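Local coordinates for pesticidial crystal protein CRY2AA (Bacillus thuringiensis serovar kurstaki, PDB 1I5P) that kills dipteran and lepidopteran larvae by binding midgut epithelial cells and promoting their colloid-osmotic lysis, at residues T246-F249 and L250-E254; E254-S257 and I258-L261. All coordinates share one frame; numbering follows the deposited sequence.

Contact 1. Residues T246-F249 and L250-E254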
ATOM      1  N   THR A 246       2.711  -1.700   9.021  1.00 10.70           N
ATOM      2  CA  THR A 246       2.654  -2.769   8.039  1.00 10.51           C
ATOM      3  C   THR A 246       1.647  -3.824   8.451  1.00 10.80           C
ATOM      4  O   THR A 246       0.801  -4.234   7.651  1.00 10.20           O
ATOM      5  CB  THR A 246       4.029  -3.430   7.861  1.00 10.25           C
ATOM      6  OG1 THR A 246       4.900  -2.519   7.180  1.00  9.12           O
ATOM      7  CG2 THR A 246       3.913  -4.720   7.066  1.00  5.54           C
ATOM      8  N   TYR A 247       1.735  -4.254   9.706  1.00 11.56           N
ATOM      9  CA  TYR A 247       0.833  -5.268  10.221  1.00 11.52           C
ATOM     10  C   TYR A 247      -0.624  -4.848  10.020  1.00 11.24           C
ATOM     11  O   TYR A 247      -1.432  -5.616   9.499  1.00 12.27           O
ATOM     12  CB  TYR A 247       1.097  -5.521  11.711  1.00  9.79           C
ATOM     13  CG  TYR A 247       0.409  -6.767  12.216  1.00 11.14           C
ATOM     14  CD1 TYR A 247       1.091  -7.986  12.295  1.00 11.85           C
ATOM     15  CD2 TYR A 247      -0.946  -6.747  12.544  1.00 11.63           C
ATOM     16  CE1 TYR A 247       0.432  -9.156  12.685  1.00 10.93           C
ATOM     17  CE2 TYR A 247      -1.612  -7.908  12.930  1.00 13.16           C
ATOM     18  CZ  TYR A 247      -0.919  -9.106  12.996  1.00 14.30           C
ATOM     19  OH  TYR A 247      -1.595 -10.258  13.342  1.00 19.28           O
ATOM     20  N   MET A 248      -0.960  -3.627  10.428  1.00 10.60           N
ATOM     21  CA  MET A 248      -2.328  -3.124  10.287  1.00 11.23           C
ATOM     22  C   MET A 248      -2.729  -2.829   8.841  1.00 11.60           C
ATOM     23  O   MET A 248      -3.892  -2.988   8.466  1.00 11.39           O
ATOM     24  CB  MET A 248      -2.518  -1.872  11.147  1.00  8.33           C
ATOM     25  CG  MET A 248      -2.503  -2.145  12.655  1.00 16.18           C
ATOM     26  SD  MET A 248      -3.811  -3.296  13.169  1.00 16.10           S
ATOM     27  CE  MET A 248      -3.079  -4.048  14.651  1.00 18.47           C
ATOM     28  N   PHE A 249      -1.779  -2.405   8.018  1.00 11.41           N
ATOM     29  CA  PHE A 249      -2.116  -2.124   6.629  1.00 14.43           C
ATOM     30  C   PHE A 249      -2.419  -3.420   5.871  1.00 14.63           C
ATOM     31  O   PHE A 249      -3.301  -3.454   5.018  1.00 17.17           O
ATOM     32  CB  PHE A 249      -0.991  -1.340   5.954  1.00 14.07           C
ATOM     33  CG  PHE A 249      -1.235   0.145   5.932  1.00 15.15           C
ATOM     34  CD1 PHE A 249      -1.210   0.886   7.111  1.00 15.09           C
ATOM     35  CD2 PHE A 249      -1.554   0.794   4.741  1.00 17.00           C
ATOM     36  CE1 PHE A 249      -1.495   2.247   7.108  1.00 15.46           C
ATOM     37  CE2 PHE A 249      -1.843   2.160   4.723  1.00 17.16           C
ATOM     38  CZ  PHE A 249      -1.815   2.890   5.911  1.00 18.26           C
ATOM     39  N   LEU A 250      -1.706  -4.492   6.199  1.00 13.45           N
ATOM     40  CA  LEU A 250      -1.934  -5.772   5.536  1.00 14.49           C
ATOM     41  C   LEU A 250      -3.175  -6.486   6.069  1.00 15.31           C
ATOM     42  O   LEU A 250      -3.892  -7.144   5.315  1.00 13.50           O
ATOM     43  CB  LEU A 250      -0.718  -6.682   5.711  1.00 13.57           C
ATOM     44  CG  LEU A 250       0.499  -6.360   4.836  1.00 11.96           C
ATOM     45  CD1 LEU A 250       1.664  -7.253   5.229  1.00  9.54           C
ATOM     46  CD2 LEU A 250       0.137  -6.562   3.372  1.00 11.70           C
ATOM     47  N   ASN A 251      -3.420  -6.336   7.369  1.00 14.00           N
ATOM     48  CA  ASN A 251      -4.550  -6.968   8.043  1.00 12.32           C
ATOM     49  C   ASN A 251      -5.832  -6.159   8.009  1.00 11.85           C
ATOM     50  O   ASN A 251      -6.924  -6.713   8.157  1.00 12.57           O
ATOM     51  CB  ASN A 251      -4.210  -7.223   9.515  1.00 10.89           C
ATOM     52  CG  ASN A 251      -3.535  -8.546   9.737  1.00 11.26           C
ATOM     53  OD1 ASN A 251      -4.192  -9.585   9.795  1.00 13.50           O
ATOM     54  ND2 ASN A 251      -2.211  -8.522   9.856  1.00 11.00           N
ATOM     55  N   VAL A 252      -5.706  -4.850   7.827  1.00 11.06           N
ATOM     56  CA  VAL A 252      -6.874  -3.990   7.855  1.00 11.74           C
ATOM     57  C   VAL A 252      -7.073  -2.971   6.738  1.00 12.00           C
ATOM     58  O   VAL A 252      -8.114  -2.958   6.089  1.00 11.35           O
ATOM     59  CB  VAL A 252      -6.928  -3.220   9.204  1.00 10.34           C
ATOM     60  CG1 VAL A 252      -8.148  -2.300   9.241  1.00  6.95           C
ATOM     61  CG2 VAL A 252      -6.956  -4.209  10.370  1.00  6.97           C
ATOM     62  N   PHE A 253      -6.089  -2.117   6.500  1.00 11.75           N
ATOM     63  CA  PHE A 253      -6.286  -1.072   5.508  1.00 12.38           C
ATOM     64  C   PHE A 253      -6.260  -1.405   4.032  1.00 13.42           C
ATOM     65  O   PHE A 253      -6.730  -0.607   3.213  1.00 15.27           O
ATOM     66  CB  PHE A 253      -5.381   0.108   5.854  1.00 10.91           C
ATOM     67  CG  PHE A 253      -5.683   0.672   7.206  1.00 12.28           C
ATOM     68  CD1 PHE A 253      -4.883   0.365   8.299  1.00 13.72           C
ATOM     69  CD2 PHE A 253      -6.863   1.386   7.418  1.00 12.08           C
ATOM     70  CE1 PHE A 253      -5.257   0.751   9.586  1.00 16.48           C
ATOM     71  CE2 PHE A 253      -7.245   1.774   8.692  1.00 12.54           C
ATOM     72  CZ  PHE A 253      -6.443   1.454   9.780  1.00 15.76           C
ATOM     73  N   GLU A 254      -5.732  -2.571   3.678  1.00 11.69           N
ATOM     74  CA  GLU A 254      -5.756  -2.980   2.281  1.00 13.07           C
ATOM     75  C   GLU A 254      -7.236  -3.159   1.977  1.00 11.75           C
ATOM     76  O   GLU A 254      -7.707  -2.860   0.882  1.00 11.80           O
ATOM     77  CB  GLU A 254      -5.028  -4.309   2.097  1.00 15.03           C
ATOM     78  CG  GLU A 254      -3.600  -4.149   1.640  1.00 21.86           C
ATOM     79  CD  GLU A 254      -3.505  -3.507   0.267  1.00 27.09           C
ATOM     80  OE1 GLU A 254      -2.702  -2.562   0.113  1.00 27.08           O
ATOM     81  OE2 GLU A 254      -4.230  -3.947  -0.657  1.00 28.70           O
TER
HETATM   82  O   HOH W   1      -2.372 -11.392  10.865  1.00  8.44           O
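With CG anti to the backbone N (chi1 -167°), Y247 swings its ring alongside the helix to meet N251, whose own side chain folds back one turn. The N251 amide lies almost parallel to the ring, planes 19° apart, with ND2 over one face near the rim, 3.2 Å from Y247 CE2. From there ND2 donates to Y247 O at 3.0 Å, while N251 N reaches the same oxygen from the opposite face of the carbonyl plane. A water gives a hydrogen to N251 OD1 and bonds Y247 OH, which is also hydrogen-bonded to T97 OG1, so both ends of the amide are held.

From the next carbonyl on, the helix widens into a pi-type turn at 250-253. M248 O accepts from V252 N, four residues on and above the carbonyl plane, at 2.7 Å, and from F253 N, five on and in that plane, at 3.1 Å; F249 O to E254 N is the second i to i+5 bond. F253 CB sits over the F249 ring, 4.1 Å from its centroid, a CH-pi contact; the two rings themselves meet obliquely, planes at 48°.

Helix 238-259 is enclosed here: M248 and V252 pack against helices 170-193 and 202-232, F249 and F253 touch F516, and T246 and L250 rest on L275 of strand 275-278.

Contact 2. Residues E254-S257 and I258-L261; sequences EYVS and IWSL
The indole of W259 lies with one face against the backbone of Y255 and V256, at the C-terminal end of helix 238-259 in the N-terminal helical domain. V256 CA lies 4.0 Å from the centroid of the six-membered ring, a CH-pi contact over the face. Y255 O sits over that same face, 3.1 Å from W259 CG. Chi1 of -62° sets W259 CG beside its own backbone N, which lays the indole back along the helix.

Apolar contacts continue along the ring: Y255 CB is 3.8 Å from W259 CZ2, and V256 CG2 lies equally far from W259 CZ3, the valine crossing the indole at a slant.

Among the hydrogen bonds, Y255 O takes two: W259 N comes in almost straight along the carbonyl, at 2.9 Å, whereas I258 N stands well above the carbonyl plane. I258 N also makes a weak bond to E254 O.

The Y255 carbonyl and the carbons of Y255 and V256 thus seat the ring, and NE1 is hydrogen-bonded to N182 OD1 on the neighbouring helix 170-193. Because two backbone donors already meet the polar demand of this buried carbonyl, the indole can lie over it while its own N-H is satisfied by N182.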
ATOM      1  N   GLU A 254      -5.732  -2.571   3.678  1.00 11.69           N
ATOM      2  CA  GLU A 254      -5.756  -2.980   2.281  1.00 13.07           C
ATOM      3  C   GLU A 254      -7.236  -3.159   1.977  1.00 11.75           C
ATOM      4  O   GLU A 254      -7.707  -2.860   0.882  1.00 11.80           O
ATOM      5  CB  GLU A 254      -5.028  -4.309   2.097  1.00 15.03           C
ATOM      6  CG  GLU A 254      -3.600  -4.149   1.640  1.00 21.86           C
ATOM      7  CD  GLU A 254      -3.505  -3.507   0.267  1.00 27.09           C
ATOM      8  OE1 GLU A 254      -2.702  -2.562   0.113  1.00 27.08           O
ATOM      9  OE2 GLU A 254      -4.230  -3.947  -0.657  1.00 28.70           O
ATOM     10  N   TYR A 255      -7.971  -3.632   2.979  1.00 10.75           N
ATOM     11  CA  TYR A 255      -9.406  -3.851   2.841  1.00 10.55           C
ATOM     12  C   TYR A 255     -10.163  -2.536   2.855  1.00 10.77           C
ATOM     13  O   TYR A 255     -11.047  -2.314   2.034  1.00 13.19           O
ATOM     14  CB  TYR A 255      -9.904  -4.759   3.967  1.00  9.93           C
ATOM     15  CG  TYR A 255      -9.161  -6.073   4.019  1.00 13.42           C
ATOM     16  CD1 TYR A 255      -8.457  -6.461   5.159  1.00 12.92           C
ATOM     17  CD2 TYR A 255      -9.143  -6.920   2.913  1.00 14.84           C
ATOM     18  CE1 TYR A 255      -7.747  -7.668   5.189  1.00 17.17           C
ATOM     19  CE2 TYR A 255      -8.443  -8.123   2.934  1.00 16.52           C
ATOM     20  CZ  TYR A 255      -7.749  -8.492   4.067  1.00 16.58           C
ATOM     21  OH  TYR A 255      -7.067  -9.686   4.067  1.00 15.25           O
ATOM     22  N   VAL A 256      -9.825  -1.656   3.787  1.00 11.77           N
ATOM     23  CA  VAL A 256     -10.506  -0.375   3.847  1.00 12.37           C
ATOM     24  C   VAL A 256     -10.380   0.329   2.499  1.00 13.29           C
ATOM     25  O   VAL A 256     -11.334   0.944   2.025  1.00 15.55           O
ATOM     26  CB  VAL A 256      -9.916   0.526   4.943  1.00 10.74           C
ATOM     27  CG1 VAL A 256     -10.643   1.860   4.951  1.00 10.17           C
ATOM     28  CG2 VAL A 256     -10.050  -0.154   6.303  1.00 10.94           C
ATOM     29  N   SER A 257      -9.204   0.217   1.883  1.00 12.62           N
ATOM     30  CA  SER A 257      -8.940   0.840   0.583  1.00 14.03           C
ATOM     31  C   SER A 257      -9.718   0.208  -0.574  1.00 14.90           C
ATOM     32  O   SER A 257      -9.962   0.861  -1.593  1.00 12.60           O
ATOM     33  CB  SER A 257      -7.453   0.776   0.261  1.00 13.50           C
ATOM     34  OG  SER A 257      -6.716   1.656   1.095  1.00 18.82           O
ATOM     35  N   ILE A 258     -10.097  -1.059  -0.438  1.00 13.35           N
ATOM     36  CA  ILE A 258     -10.846  -1.686  -1.512  1.00 14.06           C
ATOM     37  C   ILE A 258     -12.354  -1.509  -1.339  1.00 13.37           C
ATOM     38  O   ILE A 258     -13.088  -1.487  -2.327  1.00 12.71           O
ATOM     39  CB  ILE A 258     -10.507  -3.195  -1.652  1.00 12.28           C
ATOM     40  CG1 ILE A 258     -10.934  -3.692  -3.035  1.00 15.22           C
ATOM     41  CG2 ILE A 258     -11.207  -3.998  -0.563  1.00 13.30           C
ATOM     42  CD1 ILE A 258     -10.155  -3.074  -4.186  1.00 11.99           C
ATOM     43  N   TRP A 259     -12.815  -1.355  -0.098  1.00 11.12           N
ATOM     44  CA  TRP A 259     -14.251  -1.194   0.156  1.00 11.19           C
ATOM     45  C   TRP A 259     -14.873  -0.015  -0.589  1.00 12.22           C
ATOM     46  O   TRP A 259     -15.934  -0.151  -1.196  1.00 13.19           O
ATOM     47  CB  TRP A 259     -14.522  -1.022   1.652  1.00  9.88           C
ATOM     48  CG  TRP A 259     -14.110  -2.184   2.496  1.00 12.26           C
ATOM     49  CD1 TRP A 259     -13.900  -3.475   2.085  1.00 13.00           C
ATOM     50  CD2 TRP A 259     -13.871  -2.169   3.904  1.00 13.23           C
ATOM     51  NE1 TRP A 259     -13.542  -4.260   3.156  1.00 13.67           N
ATOM     52  CE2 TRP A 259     -13.515  -3.484   4.286  1.00 15.33           C
ATOM     53  CE3 TRP A 259     -13.920  -1.171   4.887  1.00 12.21           C
ATOM     54  CZ2 TRP A 259     -13.211  -3.826   5.604  1.00 14.86           C
ATOM     55  CZ3 TRP A 259     -13.619  -1.511   6.199  1.00 14.08           C
ATOM     56  CH2 TRP A 259     -13.266  -2.828   6.544  1.00 13.40           C
ATOM     57  N   SER A 260     -14.213   1.138  -0.534  1.00 10.50           N
ATOM     58  CA  SER A 260     -14.728   2.325  -1.198  1.00 13.40           C
ATOM     59  C   SER A 260     -14.584   2.229  -2.715  1.00 12.30           C
ATOM     60  O   SER A 260     -14.901   3.177  -3.432  1.00 14.24           O
ATOM     61  CB  SER A 260     -14.031   3.586  -0.666  1.00  7.86           C
ATOM     62  OG  SER A 260     -12.633   3.532  -0.865  1.00 13.81           O
ATOM     63  N   LEU A 261     -14.093   1.086  -3.195  1.00 12.35           N
ATOM     64  CA  LEU A 261     -13.951   0.862  -4.635  1.00 13.01           C
ATOM     65  C   LEU A 261     -14.901  -0.249  -5.078  1.00 13.24           C
ATOM     66  O   LEU A 261     -15.003  -0.546  -6.263  1.00 14.78           O
ATOM     67  CB  LEU A 261     -12.501   0.499  -5.001  1.00 11.74           C
ATOM     68  CG  LEU A 261     -11.488   1.640  -4.838  1.00 10.49           C
ATOM     69  CD1 LEU A 261     -10.102   1.150  -5.206  1.00  7.69           C
ATOM     70  CD2 LEU A 261     -11.896   2.838  -5.706  1.00  6.96           C
TER

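How the contacts relate
From the N terminus, the two contacts follow one another along helix 238-259 and share E254; neither nests within the other nor crosses it, and no loop is closed, since each joins successive turns of one helix. Their centres are 11 Å apart, and they touch where L250 O lies 3.9 Å from Y255 CE1. Contact 1 lies in the body of the helix, contact 2 at its C-terminal end. S257 OG, bonded to F253 O, links them further. Together they belong to the N-terminal helical bundle of this three-domain toxin, facing helices 170-193 and 202-232, while F516 and Q519 bring in the C-terminal domain.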